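Local coordinates for protein MCG133388, isoform CRA_f (PDB 4ZPO) that probably serves as a calcium-dependent cell-adhesion protein that helps set up and maintain specific connections between neurons, here represented by its first three extracellular cadherin repeats, at residues A[8-13]-A[55-60]; A[44-49]-A[59-64]. All blocks are in the same frame, centred on the assembly; numbering follows the deposited sequence.

Contact 1: A[8-13]-A[55-60]. With CA (calcium ion), chain H; CA (calcium ion), chain G.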
loop_
_atom_site.group_PDB
_atom_site.type_symbol
_atom_site.label_atom_id
_atom_site.label_comp_id
_atom_site.label_asym_id
_atom_site.label_seq_id
_atom_site.Cartn_x
_atom_site.Cartn_y
_atom_site.Cartn_z
ATOM N N GLU A 8 33.731 5.399 -6.158
ATOM C CA GLU A 8 33.355 4.390 -5.176
ATOM C C GLU A 8 33.336 2.995 -5.802
ATOM O O GLU A 8 33.085 2.854 -7.001
ATOM C CB GLU A 8 31.984 4.730 -4.586
ATOM C CG GLU A 8 31.489 3.783 -3.513
ATOM C CD GLU A 8 29.975 3.781 -3.401
ATOM O OE1 GLU A 8 29.326 4.609 -4.076
ATOM O OE2 GLU A 8 29.434 2.946 -2.645
ATOM N N GLU A 9 33.617 1.979 -4.989
ATOM C CA GLU A 9 33.570 0.574 -5.405
ATOM C C GLU A 9 34.595 0.232 -6.484
ATOM O O GLU A 9 34.474 -0.790 -7.160
ATOM C CB GLU A 9 32.167 0.201 -5.901
ATOM C CG GLU A 9 31.039 0.578 -4.960
ATOM C CD GLU A 9 31.035 -0.241 -3.685
ATOM O OE1 GLU A 9 31.697 -1.300 -3.652
ATOM O OE2 GLU A 9 30.360 0.172 -2.717
ATOM N N SER A 10 35.602 1.082 -6.646
ATOM C CA SER A 10 36.662 0.816 -7.610
ATOM C C SER A 10 37.580 -0.286 -7.094
ATOM O O SER A 10 37.810 -0.400 -5.890
ATOM C CB SER A 10 37.462 2.086 -7.901
ATOM O OG SER A 10 37.993 2.638 -6.709
ATOM N N GLU A 11 38.097 -1.098 -8.010
ATOM C CA GLU A 11 38.953 -2.223 -7.648
ATOM C C GLU A 11 40.278 -1.764 -7.045
ATOM O O GLU A 11 40.812 -0.723 -7.431
ATOM C CB GLU A 11 39.213 -3.104 -8.872
ATOM C CG GLU A 11 38.005 -3.908 -9.318
ATOM C CD GLU A 11 37.595 -4.953 -8.298
ATOM O OE1 GLU A 11 38.491 -5.553 -7.669
ATOM O OE2 GLU A 11 36.377 -5.169 -8.122
ATOM N N PRO A 12 40.806 -2.541 -6.085
ATOM C CA PRO A 12 42.111 -2.272 -5.470
ATOM C C PRO A 12 43.223 -2.172 -6.511
ATOM O O PRO A 12 43.378 -3.071 -7.338
ATOM C CB PRO A 12 42.324 -3.481 -4.555
ATOM C CG PRO A 12 40.950 -3.940 -4.223
ATOM C CD PRO A 12 40.135 -3.697 -5.464
ATOM N N GLY A 13 43.986 -1.086 -6.463
ATOM C CA GLY A 13 45.026 -0.839 -7.442
ATOM C C GLY A 13 44.672 0.341 -8.324
ATOM O O GLY A 13 45.480 0.789 -9.138
ATOM N N LEU A 55 49.285 7.462 -5.382
ATOM C CA LEU A 55 48.345 7.068 -4.343
ATOM C C LEU A 55 47.256 6.186 -4.944
ATOM O O LEU A 55 46.488 6.633 -5.793
ATOM C CB LEU A 55 47.733 8.301 -3.676
ATOM C CG LEU A 55 46.768 8.066 -2.513
ATOM C CD1 LEU A 55 47.466 7.338 -1.373
ATOM C CD2 LEU A 55 46.192 9.387 -2.032
ATOM N N ALA A 56 47.199 4.931 -4.509
ATOM C CA ALA A 56 46.256 3.978 -5.084
ATOM C C ALA A 56 45.290 3.423 -4.044
ATOM O O ALA A 56 45.525 3.528 -2.841
ATOM C CB ALA A 56 47.009 2.842 -5.762
ATOM N N VAL A 57 44.203 2.826 -4.522
ATOM C CA VAL A 57 43.206 2.217 -3.651
ATOM C C VAL A 57 43.713 0.895 -3.080
ATOM O O VAL A 57 44.009 -0.038 -3.826
ATOM C CB VAL A 57 41.883 1.972 -4.401
ATOM C CG1 VAL A 57 40.885 1.271 -3.500
ATOM C CG2 VAL A 57 41.317 3.285 -4.920
ATOM N N SER A 58 43.816 0.823 -1.756
ATOM C CA SER A 58 44.289 -0.387 -1.090
ATOM C C SER A 58 43.165 -1.404 -0.925
ATOM O O SER A 58 43.326 -2.582 -1.246
ATOM C CB SER A 58 44.889 -0.049 0.274
ATOM O OG SER A 58 45.187 -1.225 1.007
ATOM N N GLN A 59 42.030 -0.940 -0.416
ATOM C CA GLN A 59 40.865 -1.795 -0.221
ATOM C C GLN A 59 39.632 -1.148 -0.842
ATOM O O GLN A 59 39.526 0.078 -0.882
ATOM C CB GLN A 59 40.639 -2.064 1.269
ATOM C CG GLN A 59 39.566 -3.098 1.564
ATOM C CD GLN A 59 39.252 -3.209 3.042
ATOM O OE1 GLN A 59 39.905 -2.583 3.878
ATOM N NE2 GLN A 59 38.242 -4.007 3.375
ATOM N N LYS A 60 38.711 -1.975 -1.330
ATOM C CA LYS A 60 37.483 -1.490 -1.952
ATOM C C LYS A 60 36.719 -0.561 -1.008
ATOM O O LYS A 60 36.438 -0.918 0.136
ATOM C CB LYS A 60 36.603 -2.668 -2.375
ATOM C CG LYS A 60 35.586 -2.339 -3.453
ATOM C CD LYS A 60 34.919 -3.603 -3.977
ATOM C CE LYS A 60 33.933 -3.292 -5.088
ATOM N NZ LYS A 60 33.252 -4.518 -5.586
HETATM CA CA CA H . 27.899 1.169 -2.081
HETATM CA CA CA G . 26.696 4.671 -3.641
#
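K60 lies fully extended along the loop that follows strand 2-7, crossing the side chains of E9 and E11 obliquely. From CB the K60 chain leaves with CG anti to the backbone N (chi1 -159°), and K60 CG passes 3.8 Å from S10 O. CD runs on beside OE1 of E9. K60 CE touches two oxygens of E9, O and OE1, each at 3.3 Å. K60 NZ ends between two carboxylates, 4.1 Å from E9 OE1 and equally far from E11 OE2, beyond salt-bridge range of each.

At the other end of the contact the backbones meet directly: G13 N donates to V57 O at 2.8 Å, in the carbonyl plane and somewhat bent (146° at the hydrogen). The same oxygen receives a CA-H...O contact from P12, whose ring rests its CB against S58 O. V57 CG2 approaches S10 OG, which is itself hydrogen-bonded to V7 O.

Next to K60 the loop turns to metal. E8, extended, with CG anti to its N, splits its carboxylate between two calcium ions: OE2 lies 2.4 Å from the chain H ion and OE1 binds the chain G ion. E9, bent at chi2, adds OE2 to the chain H ion and leaves OE1 facing K60. An alanine in place of E8 would remove one of the carboxylates that span both ions, and would probably weaken calcium binding at both sites.

D62, E64 and D99 complete the chain H site, part of the calcium cluster at the junction of the first two cadherin repeats. The ions probably offset the crowding of acidic groups, while the K60 ammonium, near E9 and E11, is likely to add a milder, longer-range electrostatic balance.

Contact 2: A[44-49]-A[59-64]. With CA (calcium ion), chain H; CA (calcium ion), chain G.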
loop_
_atom_site.group_PDB
_atom_site.type_symbol
_atom_site.label_atom_id
_atom_site.label_comp_id
_atom_site.label_asym_id
_atom_site.label_seq_id
_atom_site.Cartn_x
_atom_site.Cartn_y
_atom_site.Cartn_z
ATOM N N ARG A 44 44.483 2.269 5.482
ATOM C CA ARG A 44 43.404 1.289 5.505
ATOM C C ARG A 44 42.777 1.132 4.124
ATOM O O ARG A 44 42.536 0.014 3.665
ATOM C CB ARG A 44 42.333 1.685 6.523
ATOM C CG ARG A 44 41.115 0.772 6.521
ATOM C CD ARG A 44 40.053 1.250 7.500
ATOM N NE ARG A 44 40.502 1.165 8.887
ATOM C CZ ARG A 44 40.340 0.094 9.656
ATOM N NH1 ARG A 44 39.740 -0.986 9.175
ATOM N NH2 ARG A 44 40.778 0.102 10.908
ATOM N N TYR A 45 42.524 2.256 3.461
ATOM C CA TYR A 45 41.896 2.239 2.145
ATOM C C TYR A 45 42.863 2.642 1.035
ATOM O O TYR A 45 42.569 2.462 -0.146
ATOM C CB TYR A 45 40.676 3.164 2.121
ATOM C CG TYR A 45 39.574 2.769 3.079
ATOM C CD1 TYR A 45 38.756 1.676 2.816
ATOM C CD2 TYR A 45 39.343 3.497 4.239
ATOM C CE1 TYR A 45 37.745 1.314 3.688
ATOM C CE2 TYR A 45 38.333 3.145 5.115
ATOM C CZ TYR A 45 37.537 2.053 4.836
ATOM O OH TYR A 45 36.532 1.698 5.707
ATOM N N PHE A 46 44.017 3.186 1.411
ATOM C CA PHE A 46 44.971 3.678 0.422
ATOM C C PHE A 46 46.372 3.095 0.592
ATOM O O PHE A 46 46.707 2.524 1.631
ATOM C CB PHE A 46 45.048 5.206 0.476
ATOM C CG PHE A 46 43.742 5.889 0.202
ATOM C CD1 PHE A 46 43.198 5.887 -1.072
ATOM C CD2 PHE A 46 43.063 6.542 1.215
ATOM C CE1 PHE A 46 41.994 6.517 -1.327
ATOM C CE2 PHE A 46 41.862 7.175 0.966
ATOM C CZ PHE A 46 41.326 7.163 -0.307
ATOM N N SER A 47 47.185 3.250 -0.448
ATOM C CA SER A 47 48.577 2.825 -0.419
ATOM C C SER A 47 49.438 3.793 -1.218
ATOM O O SER A 47 49.136 4.099 -2.373
ATOM C CB SER A 47 48.729 1.405 -0.968
ATOM O OG SER A 47 48.171 0.451 -0.081
ATOM N N LEU A 48 50.509 4.274 -0.598
ATOM C CA LEU A 48 51.428 5.183 -1.265
ATOM C C LEU A 48 52.671 4.424 -1.717
ATOM O O LEU A 48 53.425 3.904 -0.896
ATOM C CB LEU A 48 51.804 6.339 -0.340
ATOM C CG LEU A 48 52.521 7.533 -0.972
ATOM C CD1 LEU A 48 51.755 8.037 -2.181
ATOM C CD2 LEU A 48 52.685 8.639 0.055
ATOM N N SER A 49 52.870 4.353 -3.029
ATOM C CA SER A 49 53.971 3.585 -3.599
ATOM C C SER A 49 55.296 4.337 -3.517
ATOM O O SER A 49 55.338 5.557 -3.661
ATOM C CB SER A 49 53.667 3.223 -5.055
ATOM O OG SER A 49 54.701 2.428 -5.612
ATOM N N GLN A 59 42.030 -0.940 -0.416
ATOM C CA GLN A 59 40.865 -1.795 -0.221
ATOM C C GLN A 59 39.632 -1.148 -0.842
ATOM O O GLN A 59 39.526 0.078 -0.882
ATOM C CB GLN A 59 40.639 -2.064 1.269
ATOM C CG GLN A 59 39.566 -3.098 1.564
ATOM C CD GLN A 59 39.252 -3.209 3.042
ATOM O OE1 GLN A 59 39.905 -2.583 3.878
ATOM N NE2 GLN A 59 38.242 -4.007 3.375
ATOM N N LYS A 60 38.711 -1.975 -1.330
ATOM C CA LYS A 60 37.483 -1.490 -1.952
ATOM C C LYS A 60 36.719 -0.561 -1.008
ATOM O O LYS A 60 36.438 -0.918 0.136
ATOM C CB LYS A 60 36.603 -2.668 -2.375
ATOM C CG LYS A 60 35.586 -2.339 -3.453
ATOM C CD LYS A 60 34.919 -3.603 -3.977
ATOM C CE LYS A 60 33.933 -3.292 -5.088
ATOM N NZ LYS A 60 33.252 -4.518 -5.586
ATOM N N ILE A 61 36.397 0.633 -1.495
ATOM C CA ILE A 61 35.790 1.670 -0.667
ATOM C C ILE A 61 34.283 1.774 -0.873
ATOM O O ILE A 61 33.807 1.904 -2.000
ATOM C CB ILE A 61 36.422 3.048 -0.949
ATOM C CG1 ILE A 61 37.913 3.029 -0.604
ATOM C CG2 ILE A 61 35.707 4.140 -0.169
ATOM C CD1 ILE A 61 38.633 4.317 -0.945
ATOM N N ASP A 62 33.537 1.716 0.227
ATOM C CA ASP A 62 32.092 1.897 0.184
ATOM C C ASP A 62 31.726 3.284 0.698
ATOM O O ASP A 62 31.891 3.577 1.882
ATOM C CB ASP A 62 31.389 0.817 1.010
ATOM C CG ASP A 62 29.881 0.857 0.857
ATOM O OD1 ASP A 62 29.403 1.305 -0.205
ATOM O OD2 ASP A 62 29.176 0.434 1.797
ATOM N N ARG A 63 31.232 4.136 -0.195
ATOM C CA ARG A 63 30.929 5.520 0.156
ATOM C C ARG A 63 29.794 5.615 1.171
ATOM O O ARG A 63 29.762 6.529 1.994
ATOM C CB ARG A 63 30.571 6.325 -1.094
ATOM C CG ARG A 63 30.554 7.829 -0.871
ATOM C CD ARG A 63 29.460 8.493 -1.689
ATOM N NE ARG A 63 28.137 8.007 -1.306
ATOM C CZ ARG A 63 27.401 8.532 -0.331
ATOM N NH1 ARG A 63 26.211 8.020 -0.050
ATOM N NH2 ARG A 63 27.857 9.567 0.363
ATOM N N GLU A 64 28.862 4.670 1.105
ATOM C CA GLU A 64 27.722 4.661 2.018
ATOM C C GLU A 64 28.147 4.328 3.447
ATOM O O GLU A 64 27.504 4.747 4.409
ATOM C CB GLU A 64 26.659 3.664 1.546
ATOM C CG GLU A 64 25.723 4.201 0.470
ATOM C CD GLU A 64 26.431 4.479 -0.844
ATOM O OE1 GLU A 64 26.434 5.649 -1.288
ATOM O OE2 GLU A 64 26.982 3.525 -1.432
HETATM CA CA CA H . 27.899 1.169 -2.081
HETATM CA CA CA G . 26.696 4.671 -3.641
#
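I61 turns CG1 beside its backbone N (chi1 -62°) and then runs straight to CD1 (chi2 176°), which sets CD1 of I61 against both Y45 CB and the far end of the F46 ring. Both aromatics have CG anti to their own carbonyl carbon. CG1 of I61 meets the ring of Y45 obliquely, 3.8 Å from Y45 CD1, and also lies close to Y45 CB. I61 CD1 also reaches Y45 CB and lies 4.0 Å from CZ of F46; the F46 and I61 side chains cross at about a right angle. CG of R44 rests over one face of the Y45 ring, offset toward the rim, while the carbonyl oxygens of Q59 and K60 lie at the edge of that ring, near its plane.

Q59 comes alongside the backbone of R44, its CB 3.7 Å from R44 O. Its own N-H makes a weak but fairly straight bond to Y45 O (3.5 Å, 158°); Y45 O is also the backbone partner of S58, so the Q59 bond is a weak second one.

Farther along, the segment becomes a metal ligand. D62, at the N-cap of helix 63-66, gives OD1 to the chain H calcium at 2.4 Å, while its OD2 is hydrogen-bonded to S65. E64 binds the chain G ion with both oxygens, and its OE2 bridges to the chain H ion. R63 grips E64 OE1 side-on through NE and NH1, the latter at 2.7 Å and on the anti lone pair, which probably steadies the carboxylate and tempers its charge.

The apolar cluster faces the interior of the first cadherin repeat: F46 packs on strands 74-81 and 86-95, I61 on I94 of strand 86-95, and both Y45 and I61 touch L66 of helix 63-66.

Overall arrangement
From the N terminus, strand 2-7 runs into the 8-13 loop, which contact 1 joins to the 55-60 segment, closing a long excursion through strands 15-18 and 46-48. Contact 2 closes a much shorter one, out along strand 46-48 and back along strand 54-57 into 59-64. Its first segment starts inside the longer loop and its second ends beyond it, so the two closures overlap rather than nest. They share Q59 and K60, and S58 N probably bonds to Y45 O between them. Together they connect the three-stranded sheet 15-18/54-57/46-48 to both calcium ions, where E8 and E64 carboxylates meet, linking the first repeat's sandwich to the junction with the second.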